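Local structure of capsid protein (Turnip yellow mosaic virus, 2FZ2) at residues T90-V96 and K152-T158; T18-T22 and M137-V141; L40-T44 and P164-I170. The protein self-assembles in 180 copies into a T=3 icosahedral capsid that encloses the single-stranded RNA genome of the virus. All blocks are in the same frame, centred on the assembly; numbering follows the deposited sequence.

Interaction 1 of 3, residues T90-V96 and K152-T158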
# COMPACT_ATOMS: atom_id res chain seq x y z
N THR D 90 60.57 115.77 43.17
CA THR D 90 60.45 114.44 43.76
C THR D 90 59.08 114.30 44.37
O THR D 90 58.67 115.11 45.20
CB THR D 90 61.48 114.20 44.86
OG1 THR D 90 62.79 114.05 44.29
CG2 THR D 90 61.14 112.94 45.62
N VAL D 91 58.39 113.25 43.97
CA VAL D 91 57.06 113.00 44.48
C VAL D 91 56.95 111.61 45.05
O VAL D 91 57.38 110.62 44.42
CB VAL D 91 56.03 113.14 43.40
CG1 VAL D 91 54.66 113.19 43.99
CG2 VAL D 91 56.33 114.37 42.59
N GLY D 92 56.37 111.53 46.24
CA GLY D 92 56.20 110.26 46.91
C GLY D 92 54.73 109.94 46.99
O GLY D 92 53.91 110.83 47.18
N VAL D 93 54.42 108.66 46.86
CA VAL D 93 53.04 108.23 46.88
C VAL D 93 52.80 106.91 47.55
O VAL D 93 53.55 105.95 47.36
CB VAL D 93 52.50 108.12 45.46
CG1 VAL D 93 51.08 107.58 45.48
CG2 VAL D 93 52.56 109.44 44.80
N CYS D 94 51.71 106.85 48.30
CA CYS D 94 51.36 105.62 48.96
C CYS D 94 49.92 105.51 49.39
O CYS D 94 49.36 106.39 50.05
CB CYS D 94 52.26 105.40 50.16
SG CYS D 94 52.34 103.66 50.54
N TRP D 95 49.32 104.39 49.00
CA TRP D 95 47.94 104.11 49.34
C TRP D 95 48.03 103.33 50.64
O TRP D 95 48.83 102.41 50.78
CB TRP D 95 47.29 103.27 48.25
CG TRP D 95 46.88 104.04 47.03
CD1 TRP D 95 47.35 103.88 45.76
CD2 TRP D 95 45.91 105.08 46.97
NE1 TRP D 95 46.72 104.75 44.91
CE2 TRP D 95 45.84 105.50 45.62
CE3 TRP D 95 45.10 105.70 47.92
CZ2 TRP D 95 44.98 106.51 45.20
CZ3 TRP D 95 44.24 106.70 47.50
CH2 TRP D 95 44.19 107.10 46.15
N VAL D 96 47.18 103.69 51.60
CA VAL D 96 47.22 103.04 52.89
C VAL D 96 45.86 103.15 53.61
O VAL D 96 45.12 104.12 53.42
CB VAL D 96 48.35 103.70 53.71
CG1 VAL D 96 47.79 104.75 54.63
CG2 VAL D 96 49.09 102.66 54.48
N LYS D 152 43.27 105.96 52.25
CA LYS D 152 43.95 107.17 52.71
C LYS D 152 45.11 107.36 51.74
O LYS D 152 45.81 106.40 51.42
CB LYS D 152 44.50 106.95 54.13
CG LYS D 152 45.17 108.16 54.82
CD LYS D 152 45.98 107.68 56.05
CE LYS D 152 45.86 108.62 57.27
NZ LYS D 152 47.06 108.55 58.20
N LEU D 153 45.32 108.57 51.27
CA LEU D 153 46.41 108.77 50.33
C LEU D 153 47.52 109.62 50.91
O LEU D 153 47.28 110.68 51.48
CB LEU D 153 45.90 109.40 49.05
CG LEU D 153 47.01 109.79 48.07
CD1 LEU D 153 47.31 108.62 47.16
CD2 LEU D 153 46.57 110.98 47.27
N LEU D 154 48.75 109.14 50.75
CA LEU D 154 49.91 109.84 51.27
C LEU D 154 50.73 110.41 50.15
O LEU D 154 51.11 109.68 49.23
CB LEU D 154 50.77 108.87 52.08
CG LEU D 154 50.08 108.38 53.34
CD1 LEU D 154 50.98 107.45 54.12
CD2 LEU D 154 49.71 109.58 54.19
N ILE D 155 51.02 111.70 50.22
CA ILE D 155 51.83 112.35 49.19
C ILE D 155 52.98 113.15 49.78
O ILE D 155 52.79 113.91 50.73
CB ILE D 155 51.04 113.33 48.33
CG1 ILE D 155 49.85 112.64 47.67
CG2 ILE D 155 51.94 113.93 47.29
CD1 ILE D 155 50.24 111.55 46.76
N SER D 156 54.16 113.02 49.19
CA SER D 156 55.31 113.74 49.68
C SER D 156 55.96 114.51 48.54
O SER D 156 56.22 113.95 47.47
CB SER D 156 56.32 112.76 50.32
OG SER D 156 57.48 112.58 49.52
N ILE D 157 56.22 115.80 48.76
CA ILE D 157 56.85 116.61 47.73
C ILE D 157 58.19 117.14 48.21
O ILE D 157 58.30 117.64 49.34
CB ILE D 157 55.99 117.81 47.34
CG1 ILE D 157 54.62 117.34 46.87
CG2 ILE D 157 56.65 118.57 46.21
CD1 ILE D 157 54.67 116.30 45.82
N THR D 158 59.20 117.02 47.36
CA THR D 158 60.53 117.52 47.68
C THR D 158 60.88 118.39 46.49
O THR D 158 61.20 117.89 45.42
CB THR D 158 61.53 116.34 47.83
OG1 THR D 158 60.88 115.23 48.48
CG2 THR D 158 62.71 116.77 48.67

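Interaction 2 of 3, residues T18-T22 and M137-V141. Unlike the reference sequence in segment 137-141: Q138 (reference Asn).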
# COMPACT_ATOMS: atom_id res chain seq x y z
N THR D 18 36.61 93.69 57.04
CA THR D 18 35.35 93.03 57.38
C THR D 18 34.35 94.11 57.04
O THR D 18 34.50 95.25 57.47
CB THR D 18 35.25 92.64 58.89
OG1 THR D 18 35.98 93.60 59.67
CG2 THR D 18 35.83 91.20 59.15
N VAL D 19 33.35 93.76 56.24
CA VAL D 19 32.31 94.72 55.83
C VAL D 19 30.95 94.21 56.23
O VAL D 19 30.69 93.00 56.19
CB VAL D 19 32.26 94.91 54.33
CG1 VAL D 19 33.36 95.83 53.89
CG2 VAL D 19 32.33 93.56 53.63
N LEU D 20 30.08 95.15 56.58
CA LEU D 20 28.73 94.83 56.99
C LEU D 20 27.83 94.34 55.88
O LEU D 20 27.54 95.07 54.93
CB LEU D 20 28.10 96.06 57.61
CG LEU D 20 27.80 96.00 59.10
CD1 LEU D 20 28.54 94.84 59.73
CD2 LEU D 20 28.22 97.32 59.73
N PRO D 21 27.38 93.08 55.97
CA PRO D 21 26.50 92.61 54.91
C PRO D 21 25.17 93.31 55.16
O PRO D 21 24.86 93.73 56.27
CB PRO D 21 26.41 91.11 55.14
CG PRO D 21 26.59 90.98 56.61
CD PRO D 21 27.61 92.03 56.98
N THR D 22 24.38 93.43 54.10
CA THR D 22 23.08 94.08 54.15
C THR D 22 22.06 93.20 54.88
O THR D 22 22.26 91.99 54.98
CB THR D 22 22.64 94.32 52.69
OG1 THR D 22 22.74 93.09 51.97
CG2 THR D 22 23.57 95.39 52.00
N MET D 137 41.92 97.14 50.79
CA MET D 137 41.49 98.30 51.53
C MET D 137 40.04 98.11 51.87
O MET D 137 39.45 97.04 51.62
CB MET D 137 41.59 99.57 50.69
CG MET D 137 42.98 99.93 50.31
SD MET D 137 43.54 101.24 51.33
CE MET D 137 45.33 100.93 51.28
N GLN D 138 39.46 99.16 52.43
CA GLN D 138 38.07 99.16 52.83
C GLN D 138 37.31 100.03 51.85
O GLN D 138 37.23 101.24 52.03
CB GLN D 138 37.95 99.74 54.22
CG GLN D 138 37.22 98.85 55.16
CD GLN D 138 35.81 98.61 54.71
OE1 GLN D 138 34.96 98.22 55.52
NE2 GLN D 138 35.54 98.84 53.42
N PRO D 139 36.73 99.42 50.81
CA PRO D 139 35.96 100.11 49.77
C PRO D 139 34.79 100.98 50.20
O PRO D 139 34.50 101.99 49.56
CB PRO D 139 35.49 98.98 48.84
CG PRO D 139 35.69 97.71 49.63
CD PRO D 139 36.80 97.96 50.59
N ARG D 140 34.12 100.60 51.28
CA ARG D 140 32.96 101.35 51.75
C ARG D 140 33.32 102.73 52.32
O ARG D 140 34.19 102.85 53.18
CB ARG D 140 32.17 100.47 52.74
CG ARG D 140 31.76 99.10 52.13
CD ARG D 140 30.70 98.32 52.92
NE ARG D 140 29.41 98.27 52.24
CZ ARG D 140 28.67 97.17 52.09
NH1 ARG D 140 29.12 96.02 52.58
NH2 ARG D 140 27.48 97.23 51.47
N VAL D 141 32.66 103.77 51.82
CA VAL D 141 32.91 105.15 52.25
C VAL D 141 31.70 105.84 52.90
O VAL D 141 31.77 107.00 53.33
CB VAL D 141 33.39 105.99 51.09
CG1 VAL D 141 34.51 105.27 50.38
CG2 VAL D 141 32.25 106.22 50.13

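Interaction 3 of 3, residues L40-T44 and P164-I170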
# COMPACT_ATOMS: atom_id res chain seq x y z
N LEU D 40 46.51 118.38 45.11
CA LEU D 40 47.60 119.29 45.39
C LEU D 40 48.34 119.86 44.19
O LEU D 40 48.62 119.15 43.22
CB LEU D 40 48.59 118.56 46.29
CG LEU D 40 49.76 119.41 46.76
CD1 LEU D 40 49.28 120.83 47.14
CD2 LEU D 40 50.40 118.68 47.91
N PHE D 41 48.67 121.15 44.26
CA PHE D 41 49.40 121.84 43.20
C PHE D 41 50.82 122.00 43.72
O PHE D 41 51.17 123.03 44.31
CB PHE D 41 48.79 123.20 42.96
CG PHE D 41 47.49 123.15 42.20
CD1 PHE D 41 46.35 122.66 42.80
CD2 PHE D 41 47.42 123.60 40.89
CE1 PHE D 41 45.14 122.62 42.11
CE2 PHE D 41 46.22 123.57 40.19
CZ PHE D 41 45.07 123.08 40.80
N ALA D 42 51.63 120.98 43.49
CA ALA D 42 52.98 120.97 44.02
C ALA D 42 54.12 121.41 43.15
O ALA D 42 53.95 121.73 41.98
CB ALA D 42 53.28 119.59 44.56
N GLY D 43 55.29 121.40 43.79
CA GLY D 43 56.52 121.73 43.10
C GLY D 43 57.22 122.99 43.55
O GLY D 43 58.42 123.15 43.33
N THR D 44 56.46 123.87 44.18
CA THR D 44 56.99 125.15 44.61
C THR D 44 57.76 125.12 45.91
O THR D 44 58.70 125.89 46.10
CB THR D 44 55.86 126.14 44.71
OG1 THR D 44 54.61 125.48 44.43
CG2 THR D 44 56.07 127.26 43.71
N PRO D 164 60.83 126.60 41.44
CA PRO D 164 60.13 127.07 40.25
C PRO D 164 59.17 128.20 40.63
O PRO D 164 58.80 128.34 41.79
CB PRO D 164 59.37 125.83 39.79
CG PRO D 164 59.02 125.18 41.09
CD PRO D 164 60.34 125.26 41.82
N PRO D 165 58.75 129.01 39.65
CA PRO D 165 57.85 130.13 39.87
C PRO D 165 56.43 129.65 40.06
O PRO D 165 55.56 130.41 40.46
CB PRO D 165 57.98 130.97 38.60
CG PRO D 165 59.02 130.24 37.73
CD PRO D 165 59.07 128.84 38.23
N ALA D 166 56.20 128.37 39.76
CA ALA D 166 54.86 127.83 39.91
C ALA D 166 54.86 126.32 39.96
O ALA D 166 55.82 125.67 39.53
CB ALA D 166 53.96 128.31 38.77
N SER D 167 53.77 125.77 40.48
CA SER D 167 53.56 124.34 40.63
C SER D 167 54.07 123.58 39.39
O SER D 167 53.72 123.92 38.26
CB SER D 167 52.07 124.10 40.88
OG SER D 167 51.41 125.36 41.12
N THR D 168 54.93 122.58 39.61
CA THR D 168 55.51 121.79 38.52
C THR D 168 54.59 120.66 38.16
O THR D 168 54.77 120.01 37.13
CB THR D 168 56.81 121.10 38.88
OG1 THR D 168 56.58 120.25 40.00
CG2 THR D 168 57.92 122.11 39.14
N CYS D 169 53.64 120.38 39.02
CA CYS D 169 52.72 119.32 38.71
C CYS D 169 51.50 119.32 39.59
O CYS D 169 51.51 119.81 40.73
CB CYS D 169 53.43 117.97 38.81
SG CYS D 169 53.86 117.54 40.48
N ILE D 170 50.43 118.77 39.02
CA ILE D 170 49.15 118.68 39.68
C ILE D 170 48.81 117.27 40.04
O ILE D 170 48.99 116.35 39.25
CB ILE D 170 48.06 119.14 38.78
CG1 ILE D 170 48.59 120.23 37.86
CG2 ILE D 170 46.86 119.53 39.61
CD1 ILE D 170 48.05 121.59 38.16

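Interaction 1 of 3, residues T90-V96 and K152-T158
L153 lays its CD1 methyl over one face of the W95 indole: the carbon sits 3.5 Å from the centroid of the six-membered ring of W95 and only 4° off the ring normal, a CH-pi contact. The L153 chi1 of 173° sets CG anti to the backbone N and carries that branch to the ring. On the same sheet face two pairs lie side by side, I155 CD1 reaching V93 CG2 at 3.7 Å and I157 CD1 reaching V91 CG1 at 3.6 Å.

These pairs are set by an unbroken antiparallel register from T90-T158 to V96-K152, the short strand segments running 168° apart in direction. T90, G92, C94 and V96 are the hydrogen-bonded positions. G92 N to S156 O measures 2.7 Å, whereas K152 N to V96 O is weak. On the other face V96 CG1 runs alongside K152 CD.

The two strands are E and H of the viral jelly roll. Strand 47-52 borders 151-158 and strand 114-118 borders 89-97, while W95 and L153 face strand 66-80 of the opposing sheet and W95 NE1 bonds V130 O.

Interaction 2 of 3, residues T18-T22 and M137-V141
L20 donates its backbone N-H to Y147 OH in a hydrogen bond, while its carbonyl O faces the guanidinium of R140 with NH1 3.0 Å away. The approach is oblique to the guanidinium and its angle is too poor for a hydrogen bond, so the evidence supports a polar proximity and no more. The contact joins the extended N-terminal arm of a jelly-roll capsid subunit to the end of the loop that follows strand 128-131.

R140 reaches the arm because CG is anti to its own carbonyl carbon (chi1 -55°) and the chain bends at chi3 (109°). Its aliphatic part takes a share of the contact: CD lies 3.8 Å from V19 CG1, the two side chains crossing at about a right angle. NE has a long, weak ion pair with D143 of the same chain. The same V19 CG1 methyl also rests against the terminal amide of Q138, which is probably turned over in the model, so no bond is assigned to its atoms and the contact is best read as plain apposition. Q138 is also flanked by A17, Y147 and D149.

Neighbouring copies of the protein complete the setting. T18 OG1 is hydrogen-bonded to D143 OD2, and T18 N to S144 OG, both of one adjacent subunit; L20 and T22 pack on T18 of another. The arm thus sits between its own subunit and its neighbours, consistent with a part in capsid assembly.

The burial is modest, 223 Å² over both segments, with V19 and R140 giving the largest shares. V19 CB comes to the R140 guanidinium at its edge, in plane, 3.8 Å from NH1.

Interaction 3 of 3, residues L40-T44 and P164-I170
The F41 ring carries I170 on one face: the CG2 methyl of I170 stands 4.1 Å from the ring centroid of F41, 9° off the normal, a CH-pi contact over the centre. S167 OG lies at the edge, near the ring plane. The two side chains run side by side from a non-hydrogen-bonded pair, and I170 CD1 approaches F41 CE2 at 3.4 Å.

Beside this pair the antiparallel ladder of jelly-roll strands 30-42 and 169-182 ends in a classic beta bulge, T168 and C169 both facing A42. A42 N bonds C169 O at 3.0 Å. The carbonyl of A42 takes two donors, as the bulge requires: C169 N at 3.3 Å, tilted 39° out of the carbonyl plane, and T168 N, whose bond is weak.

Past the bulge the chains diverge into loops. G43 takes a positive phi (114°), a conformation that glycine adopts readily, and leaves room for T168 OG1, which lies 3.4 Å from G43 CA. That hydroxyl is hydrogen-bonded to T89 OG1, so its polar need is met beyond the two segments. P164 CG lies near G43 O (3.1 Å), and the proline ring packs on F87 as well. At the far end the T44 methyl CG2 sits 3.5 Å from P164 O.

Interactions 1 and 3 belong to the two facing sheets of one jelly roll, their centres 15 Å apart. They meet where I157 CG1 lies 3.5 Å from A42 CB, so the hydrogen-bonded pair at the bulge borders the apolar face of the E-H ladder. Interaction 2 lies on the opposite side of the chain's centre from interaction 3, the two centres being 36 Å apart. It reaches interaction 1 through M137, whose CE is 3.3 Å from V96 C. The nearest atoms of interactions 1 and 2 lie about 12 and 11 Å from the RNA, against about 23 Å for interaction 3; none of these distances amounts to a direct RNA contact.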